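Local coordinates for methane monooxygenase regulatory protein B (Methylococcus capsulatus, PDB 4GAM) that regulates soluble methane monooxygenase, probably by docking on the hydroxylase component and adjusting how its diiron centre reacts, at residues 65-70 and 80-85; 36-41 and 123-128; 87-92 and 100-105. One frame throughout, in Å; residues are numbered along the deposited sequence.

In the fold
From the N terminus, strand 37-43 brings in 36-41, the first half of contact 2, whose partner 123-128 arrives 82 residues later and closes the widest loop. Contacts 1 and 3 both lie within that loop, one after the other, and none of the three cross. Contact 1 closes the hairpin of strands 69-72 and 76-82; 80-85 then runs into strand 84-88, from which contact 3 opens, closing when 100-105 returns beside helix 89-96. Contact 2 joins the four-stranded sheet to the three-stranded one. Backbone hydrogen bonds tie contact 2 to the other two: Gly83 N to Asp36 O, Ile85 N to Ile125 O and Val87 N to Phe123 O. The centres of contacts 1 and 3 are about 19 Å apart.

Contact 1. Residues 65-70 and 80-85; sequences NPTVNV and KANGKI
The antiparallel beta hairpin of strands 69-72 and 76-82 begins here, where the turn Asn65-Val68 leads into its first strand. Asn69 and Lys80 form a hydrogen-bonded pair: Asn69 N reaches Lys80 O at 2.8 Å, nearly straight at 167°, and Lys80 N returns to Asn69 O. Two residues back, the side chain of Thr67 takes over from the backbone, its OG1 accepting from Asn82 N at 2.9 Å and 160°. Thr67 O meets Ala81 CA in a CA-H...O contact, and the methyl of Ala81 lets Val68 pack close, their CB atoms 3.9 Å apart. Asn65 ND2 adds a weak bond to Lys84 O, past Gly83, whose backbone angles (phi 98°) would press a CB against the carbonyl O of Asn82. In the second shell, Asn82 OD1 and Thr67 O both take a bond from Asn6 ND2, and Val68 leans on Leu56 of helix 46-63. Asparagine suits this place because one amide serves both sides: while ND2 of Asn65 points across, OD1 makes an Asx turn with Thr67 N and also receives Thr67 OG1, which arrives in the carbonyl plane on a lone pair and thereby fixes the hydroxyl's orientation.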
# COMPACT_ATOMS: atom_id res chain seq x y z
N ASN D 65 13.05 -24.96 -20.81
CA ASN D 65 12.73 -26.11 -19.97
C ASN D 65 11.35 -26.70 -20.29
O ASN D 65 10.36 -26.30 -19.69
CB ASN D 65 12.80 -25.72 -18.49
CG ASN D 65 12.83 -26.92 -17.56
OD1 ASN D 65 12.54 -28.05 -17.97
ND2 ASN D 65 13.18 -26.69 -16.30
N PRO D 66 11.30 -27.67 -21.21
CA PRO D 66 10.05 -28.32 -21.65
C PRO D 66 9.41 -29.19 -20.58
O PRO D 66 8.40 -29.86 -20.85
CB PRO D 66 10.51 -29.20 -22.82
CG PRO D 66 11.83 -28.65 -23.24
CD PRO D 66 12.46 -28.15 -21.98
N THR D 67 9.98 -29.19 -19.37
CA THR D 67 9.49 -30.04 -18.30
C THR D 67 8.80 -29.25 -17.19
O THR D 67 8.50 -29.80 -16.12
CB THR D 67 10.64 -30.87 -17.67
OG1 THR D 67 11.52 -30.00 -16.95
CG2 THR D 67 11.43 -31.60 -18.75
N VAL D 68 8.55 -27.97 -17.42
CA VAL D 68 7.89 -27.15 -16.39
C VAL D 68 6.38 -27.36 -16.39
O VAL D 68 5.69 -27.04 -17.37
CB VAL D 68 8.25 -25.65 -16.50
CG1 VAL D 68 8.10 -25.15 -17.92
CG2 VAL D 68 7.37 -24.84 -15.55
N ASN D 69 5.87 -27.90 -15.29
CA ASN D 69 4.45 -28.15 -15.15
C ASN D 69 3.84 -27.30 -14.05
O ASN D 69 4.18 -27.46 -12.87
CB ASN D 69 4.18 -29.63 -14.89
CG ASN D 69 2.72 -29.90 -14.54
OD1 ASN D 69 2.35 -29.96 -13.37
ND2 ASN D 69 1.89 -30.06 -15.57
N VAL D 70 2.94 -26.40 -14.43
CA VAL D 70 2.20 -25.60 -13.46
C VAL D 70 0.77 -26.12 -13.34
O VAL D 70 0.15 -26.51 -14.34
CB VAL D 70 2.24 -24.08 -13.82
CG1 VAL D 70 2.88 -23.87 -15.18
CG2 VAL D 70 0.86 -23.44 -13.75
N LYS D 80 6.32 -27.29 -11.10
CA LYS D 80 7.32 -28.34 -10.91
C LYS D 80 8.03 -28.64 -12.22
O LYS D 80 7.40 -28.94 -13.23
CB LYS D 80 6.65 -29.60 -10.36
CG LYS D 80 7.57 -30.81 -10.20
CD LYS D 80 7.12 -31.66 -9.03
CE LYS D 80 7.87 -32.97 -8.94
NZ LYS D 80 7.56 -33.68 -7.66
N ALA D 81 9.36 -28.56 -12.20
CA ALA D 81 10.16 -28.81 -13.40
C ALA D 81 11.35 -29.69 -13.08
O ALA D 81 11.65 -29.96 -11.92
CB ALA D 81 10.62 -27.50 -14.01
N ASN D 82 12.03 -30.15 -14.13
CA ASN D 82 13.22 -30.98 -13.97
C ASN D 82 14.51 -30.17 -14.02
O ASN D 82 14.82 -29.53 -15.03
CB ASN D 82 13.26 -32.08 -15.03
CG ASN D 82 12.42 -33.28 -14.64
OD1 ASN D 82 11.27 -33.41 -15.04
ND2 ASN D 82 13.01 -34.18 -13.86
N GLY D 83 15.26 -30.19 -12.92
CA GLY D 83 16.55 -29.54 -12.87
C GLY D 83 16.51 -28.16 -12.25
O GLY D 83 17.07 -27.96 -11.17
N LYS D 84 15.86 -27.22 -12.92
CA LYS D 84 15.89 -25.83 -12.48
C LYS D 84 14.87 -24.94 -13.18
O LYS D 84 14.33 -25.29 -14.23
CB LYS D 84 17.28 -25.24 -12.72
CG LYS D 84 17.62 -25.09 -14.19
CD LYS D 84 18.99 -24.47 -14.37
CE LYS D 84 19.03 -23.59 -15.61
NZ LYS D 84 20.33 -22.85 -15.69
N ILE D 85 14.61 -23.78 -12.57
CA ILE D 85 13.80 -22.72 -13.18
C ILE D 85 14.47 -21.37 -12.94
O ILE D 85 14.84 -21.04 -11.82
CB ILE D 85 12.37 -22.66 -12.60
CG1 ILE D 85 11.69 -24.02 -12.65
CG2 ILE D 85 11.53 -21.61 -13.33
CD1 ILE D 85 10.34 -24.05 -11.98

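Contact 2. Residues 36-41 and 123-128; sequences DTVVLV and FTITSE
Two antiparallel sheets meet here, strand 37-43 of the four-stranded one facing strand 122-126 of the three-stranded one, with no backbone hydrogen bond between the two segments. The strand axes approach to 7.3 Å and their directions make an angle of 135°, so the Asp36 and Ser127 ends lie close while the strands splay beyond. Apolar packing carries most of the contact. Val38 and Ile125 point at each other and cross obliquely: CG2 of Val38 lies 3.5 Å from CG1 of Ile125, and the chain of Ile125, extended with CG1 anti to the backbone N, carries CD1 past Val38 to 3.4 Å from Val39 O. Beta-branched valine and isoleucine suit extended strands and pack well between the sheets, and Ile85 of strand 84-88 touches both. Thr37 and Val39 face the other way, where both pack on the chain of another protein. One polar link crosses at the close end. Ser127 OG, anti to its own backbone N, donates a weak bond to Thr37 O at 3.2 Å; serine is small enough for its CB and OG to sit against the backbone of Asp36 and Thr37. Within 123-128 itself the strand ends in an ST turn, in which Thr126 OG1 accepts from Glu128 N at 2.8 Å and 171°.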
# COMPACT_ATOMS: atom_id res chain seq x y z
N ASP D 36 15.47 -35.25 -9.11
CA ASP D 36 16.18 -34.23 -9.88
C ASP D 36 15.26 -33.05 -10.19
O ASP D 36 15.61 -32.17 -10.98
CB ASP D 36 16.72 -34.81 -11.19
CG ASP D 36 15.63 -35.01 -12.24
OD1 ASP D 36 14.49 -35.35 -11.87
OD2 ASP D 36 15.92 -34.84 -13.45
N THR D 37 14.09 -33.03 -9.56
CA THR D 37 13.09 -32.02 -9.87
C THR D 37 13.22 -30.79 -8.98
O THR D 37 14.16 -30.67 -8.19
CB THR D 37 11.66 -32.57 -9.75
OG1 THR D 37 11.37 -32.87 -8.37
CG2 THR D 37 11.50 -33.84 -10.58
N VAL D 38 12.28 -29.87 -9.14
CA VAL D 38 12.27 -28.62 -8.40
C VAL D 38 10.83 -28.18 -8.22
O VAL D 38 9.99 -28.43 -9.09
CB VAL D 38 13.11 -27.53 -9.13
CG1 VAL D 38 12.22 -26.45 -9.73
CG2 VAL D 38 14.15 -26.94 -8.20
N VAL D 39 10.52 -27.58 -7.08
CA VAL D 39 9.16 -27.12 -6.83
C VAL D 39 9.12 -25.62 -6.56
O VAL D 39 9.79 -25.11 -5.66
CB VAL D 39 8.52 -27.87 -5.65
CG1 VAL D 39 7.09 -27.39 -5.43
CG2 VAL D 39 8.55 -29.37 -5.91
N LEU D 40 8.33 -24.92 -7.36
CA LEU D 40 8.14 -23.48 -7.20
C LEU D 40 6.68 -23.17 -6.89
O LEU D 40 5.78 -23.62 -7.59
CB LEU D 40 8.59 -22.75 -8.46
CG LEU D 40 8.61 -21.23 -8.41
CD1 LEU D 40 9.33 -20.74 -7.16
CD2 LEU D 40 9.27 -20.67 -9.67
N VAL D 41 6.46 -22.42 -5.82
CA VAL D 41 5.11 -21.99 -5.45
C VAL D 41 4.97 -20.49 -5.64
O VAL D 41 5.66 -19.71 -4.99
CB VAL D 41 4.78 -22.35 -3.99
CG1 VAL D 41 3.48 -21.66 -3.57
CG2 VAL D 41 4.68 -23.85 -3.82
N PHE D 123 16.55 -14.38 -10.68
CA PHE D 123 16.21 -15.39 -9.68
C PHE D 123 16.21 -16.80 -10.27
O PHE D 123 15.55 -17.07 -11.27
CB PHE D 123 14.84 -15.08 -9.06
CG PHE D 123 14.35 -16.14 -8.12
CD1 PHE D 123 14.72 -16.13 -6.78
CD2 PHE D 123 13.50 -17.14 -8.56
CE1 PHE D 123 14.27 -17.10 -5.91
CE2 PHE D 123 13.04 -18.12 -7.70
CZ PHE D 123 13.42 -18.10 -6.37
N THR D 124 16.96 -17.69 -9.64
CA THR D 124 17.04 -19.07 -10.11
C THR D 124 16.86 -20.07 -8.97
O THR D 124 17.39 -19.88 -7.87
CB THR D 124 18.36 -19.34 -10.87
OG1 THR D 124 18.76 -20.71 -10.67
CG2 THR D 124 19.46 -18.42 -10.37
N ILE D 125 16.10 -21.12 -9.23
CA ILE D 125 15.91 -22.21 -8.28
C ILE D 125 16.35 -23.53 -8.91
O ILE D 125 15.93 -23.87 -10.02
CB ILE D 125 14.44 -22.30 -7.80
CG1 ILE D 125 14.21 -23.60 -7.02
CG2 ILE D 125 13.47 -22.18 -8.97
CD1 ILE D 125 12.75 -23.87 -6.72
N THR D 126 17.20 -24.28 -8.22
CA THR D 126 17.82 -25.46 -8.81
C THR D 126 17.89 -26.66 -7.87
O THR D 126 17.74 -26.53 -6.66
CB THR D 126 19.24 -25.13 -9.34
OG1 THR D 126 19.97 -26.34 -9.57
CG2 THR D 126 19.99 -24.29 -8.33
N SER D 127 18.13 -27.83 -8.46
CA SER D 127 18.21 -29.08 -7.70
C SER D 127 19.67 -29.40 -7.39
O SER D 127 19.96 -30.36 -6.67
CB SER D 127 17.57 -30.22 -8.49
OG SER D 127 17.27 -31.32 -7.65
N GLU D 128 20.57 -28.59 -7.93
CA GLU D 128 22.00 -28.77 -7.69
C GLU D 128 22.35 -28.35 -6.26
O GLU D 128 21.90 -27.31 -5.79
CB GLU D 128 22.83 -27.96 -8.68
CG GLU D 128 24.23 -28.52 -8.92
CD GLU D 128 25.31 -27.45 -8.97
OE1 GLU D 128 25.08 -26.39 -9.59
OE2 GLU D 128 26.39 -27.68 -8.38

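Contact 3. Residues 87-92 and 100-105; sequences VDCDEI and FNVYDF
A small hydrophobic core forms where strand 84-88 passes into helix 89-96 and the chain returns through the short, weakly bonded helix 102-105; no hydrogen bond links the two segments. The ring of Phe105, its CG anti to the backbone N, is the centre of the packing. Val87 lays CG1 over one face, 4.0 Å from the ring centroid, in a CH-pi contact, while Ile92 brings CD1 to 3.6 Å from Phe105 CD1. Cys89 SG approaches the same ring obliquely at 4.5 Å from its centroid, a sulfur-aromatic contact, and also touches Val102 CG1 at 3.6 Å; the slender thiol side chain fits between the valine and the ring. Beside this group, Ile92 CG2 comes within 3.5 Å of Phe100 CD2, and Asp104 CB lies over one face of the Phe100 ring. An alanine at Phe105 would remove the ring that Val87, Cys89 and Ile92 share, and would probably loosen the seating of the short helix against helix 89-96. The short helix has a capped start: Asn101 OD1, at the N-cap, accepts from Asp104 N at 2.7 Å. Phe51 and Ile48 of helix 46-63 extend the packing, touching Val87 and Phe105. Asp104 pairs its carboxylate with a basic side chain of another protein. Cohesion between the segments thus rests on apolar, CH-pi and sulfur-aromatic contacts, and so on shape more than on directed bonds.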
# COMPACT_ATOMS: atom_id res chain seq x y z
N VAL D 87 14.16 -17.10 -13.51
CA VAL D 87 13.26 -15.99 -13.79
C VAL D 87 14.04 -14.69 -13.97
O VAL D 87 14.55 -14.13 -13.00
CB VAL D 87 12.22 -15.81 -12.66
CG1 VAL D 87 11.30 -14.63 -12.95
CG2 VAL D 87 11.41 -17.08 -12.47
N ASP D 88 14.16 -14.23 -15.21
CA ASP D 88 14.75 -12.92 -15.47
C ASP D 88 13.71 -11.85 -15.17
O ASP D 88 12.65 -11.81 -15.80
CB ASP D 88 15.24 -12.80 -16.91
CG ASP D 88 16.01 -11.52 -17.15
OD1 ASP D 88 16.61 -10.99 -16.19
OD2 ASP D 88 16.01 -11.03 -18.30
N CYS D 89 14.01 -10.99 -14.21
CA CYS D 89 13.03 -10.04 -13.70
C CYS D 89 13.07 -8.70 -14.42
O CYS D 89 12.17 -7.87 -14.25
CB CYS D 89 13.20 -9.87 -12.20
SG CYS D 89 12.98 -11.40 -11.26
N ASP D 90 14.12 -8.47 -15.20
CA ASP D 90 14.18 -7.30 -16.06
C ASP D 90 13.31 -7.58 -17.28
O ASP D 90 12.80 -6.66 -17.92
CB ASP D 90 15.63 -7.01 -16.49
CG ASP D 90 16.55 -6.78 -15.30
OD1 ASP D 90 16.07 -6.36 -14.22
OD2 ASP D 90 17.77 -7.02 -15.44
N GLU D 91 13.15 -8.86 -17.58
CA GLU D 91 12.25 -9.33 -18.62
C GLU D 91 10.81 -9.06 -18.19
O GLU D 91 9.99 -8.59 -18.98
CB GLU D 91 12.46 -10.83 -18.83
CG GLU D 91 12.01 -11.38 -20.17
CD GLU D 91 12.30 -12.86 -20.31
OE1 GLU D 91 12.69 -13.29 -21.42
OE2 GLU D 91 12.15 -13.60 -19.31
N ILE D 92 10.51 -9.37 -16.93
CA ILE D 92 9.21 -9.08 -16.33
C ILE D 92 8.95 -7.58 -16.30
O ILE D 92 7.87 -7.12 -16.66
CB ILE D 92 9.11 -9.61 -14.89
CG1 ILE D 92 9.15 -11.14 -14.87
CG2 ILE D 92 7.85 -9.11 -14.21
CD1 ILE D 92 9.08 -11.73 -13.48
N PHE D 100 10.85 -3.28 -11.88
CA PHE D 100 10.66 -4.58 -11.24
C PHE D 100 11.99 -5.30 -11.11
O PHE D 100 12.63 -5.62 -12.11
CB PHE D 100 9.70 -5.42 -12.08
CG PHE D 100 8.77 -6.30 -11.29
CD1 PHE D 100 7.68 -5.75 -10.63
CD2 PHE D 100 8.96 -7.67 -11.23
CE1 PHE D 100 6.81 -6.56 -9.91
CE2 PHE D 100 8.09 -8.49 -10.52
CZ PHE D 100 7.02 -7.93 -9.86
N ASN D 101 12.42 -5.55 -9.87
CA ASN D 101 13.62 -6.32 -9.64
C ASN D 101 13.28 -7.72 -9.16
O ASN D 101 12.18 -8.20 -9.40
CB ASN D 101 14.55 -5.63 -8.64
CG ASN D 101 13.83 -5.08 -7.42
OD1 ASN D 101 12.68 -5.42 -7.15
ND2 ASN D 101 14.51 -4.22 -6.68
N VAL D 102 14.22 -8.39 -8.49
CA VAL D 102 13.93 -9.70 -7.92
C VAL D 102 13.13 -9.55 -6.64
O VAL D 102 12.29 -10.39 -6.30
CB VAL D 102 15.21 -10.50 -7.63
CG1 VAL D 102 15.66 -11.28 -8.85
CG2 VAL D 102 16.31 -9.58 -7.13
N TYR D 103 13.39 -8.46 -5.92
CA TYR D 103 12.74 -8.20 -4.65
C TYR D 103 11.29 -7.78 -4.86
O TYR D 103 10.44 -8.03 -4.01
CB TYR D 103 13.52 -7.15 -3.85
CG TYR D 103 15.00 -7.46 -3.75
CD1 TYR D 103 15.47 -8.43 -2.87
CD2 TYR D 103 15.93 -6.78 -4.54
CE1 TYR D 103 16.82 -8.71 -2.78
CE2 TYR D 103 17.28 -7.06 -4.45
CZ TYR D 103 17.72 -8.03 -3.57
OH TYR D 103 19.07 -8.31 -3.48
N ASP D 104 11.01 -7.14 -5.99
CA ASP D 104 9.63 -6.84 -6.35
C ASP D 104 8.93 -8.13 -6.74
O ASP D 104 7.74 -8.29 -6.52
CB ASP D 104 9.55 -5.82 -7.49
CG ASP D 104 9.56 -4.38 -6.99
OD1 ASP D 104 8.64 -4.00 -6.23
OD2 ASP D 104 10.48 -3.62 -7.36
N PHE D 105 9.70 -9.04 -7.33
CA PHE D 105 9.21 -10.35 -7.74
C PHE D 105 9.09 -11.31 -6.55
O PHE D 105 8.22 -12.18 -6.52
CB PHE D 105 10.13 -10.94 -8.82
CG PHE D 105 9.83 -12.37 -9.17
CD1 PHE D 105 8.79 -12.69 -10.03
CD2 PHE D 105 10.62 -13.40 -8.66
CE1 PHE D 105 8.53 -14.01 -10.36
CE2 PHE D 105 10.36 -14.72 -8.99
CZ PHE D 105 9.31 -15.02 -9.84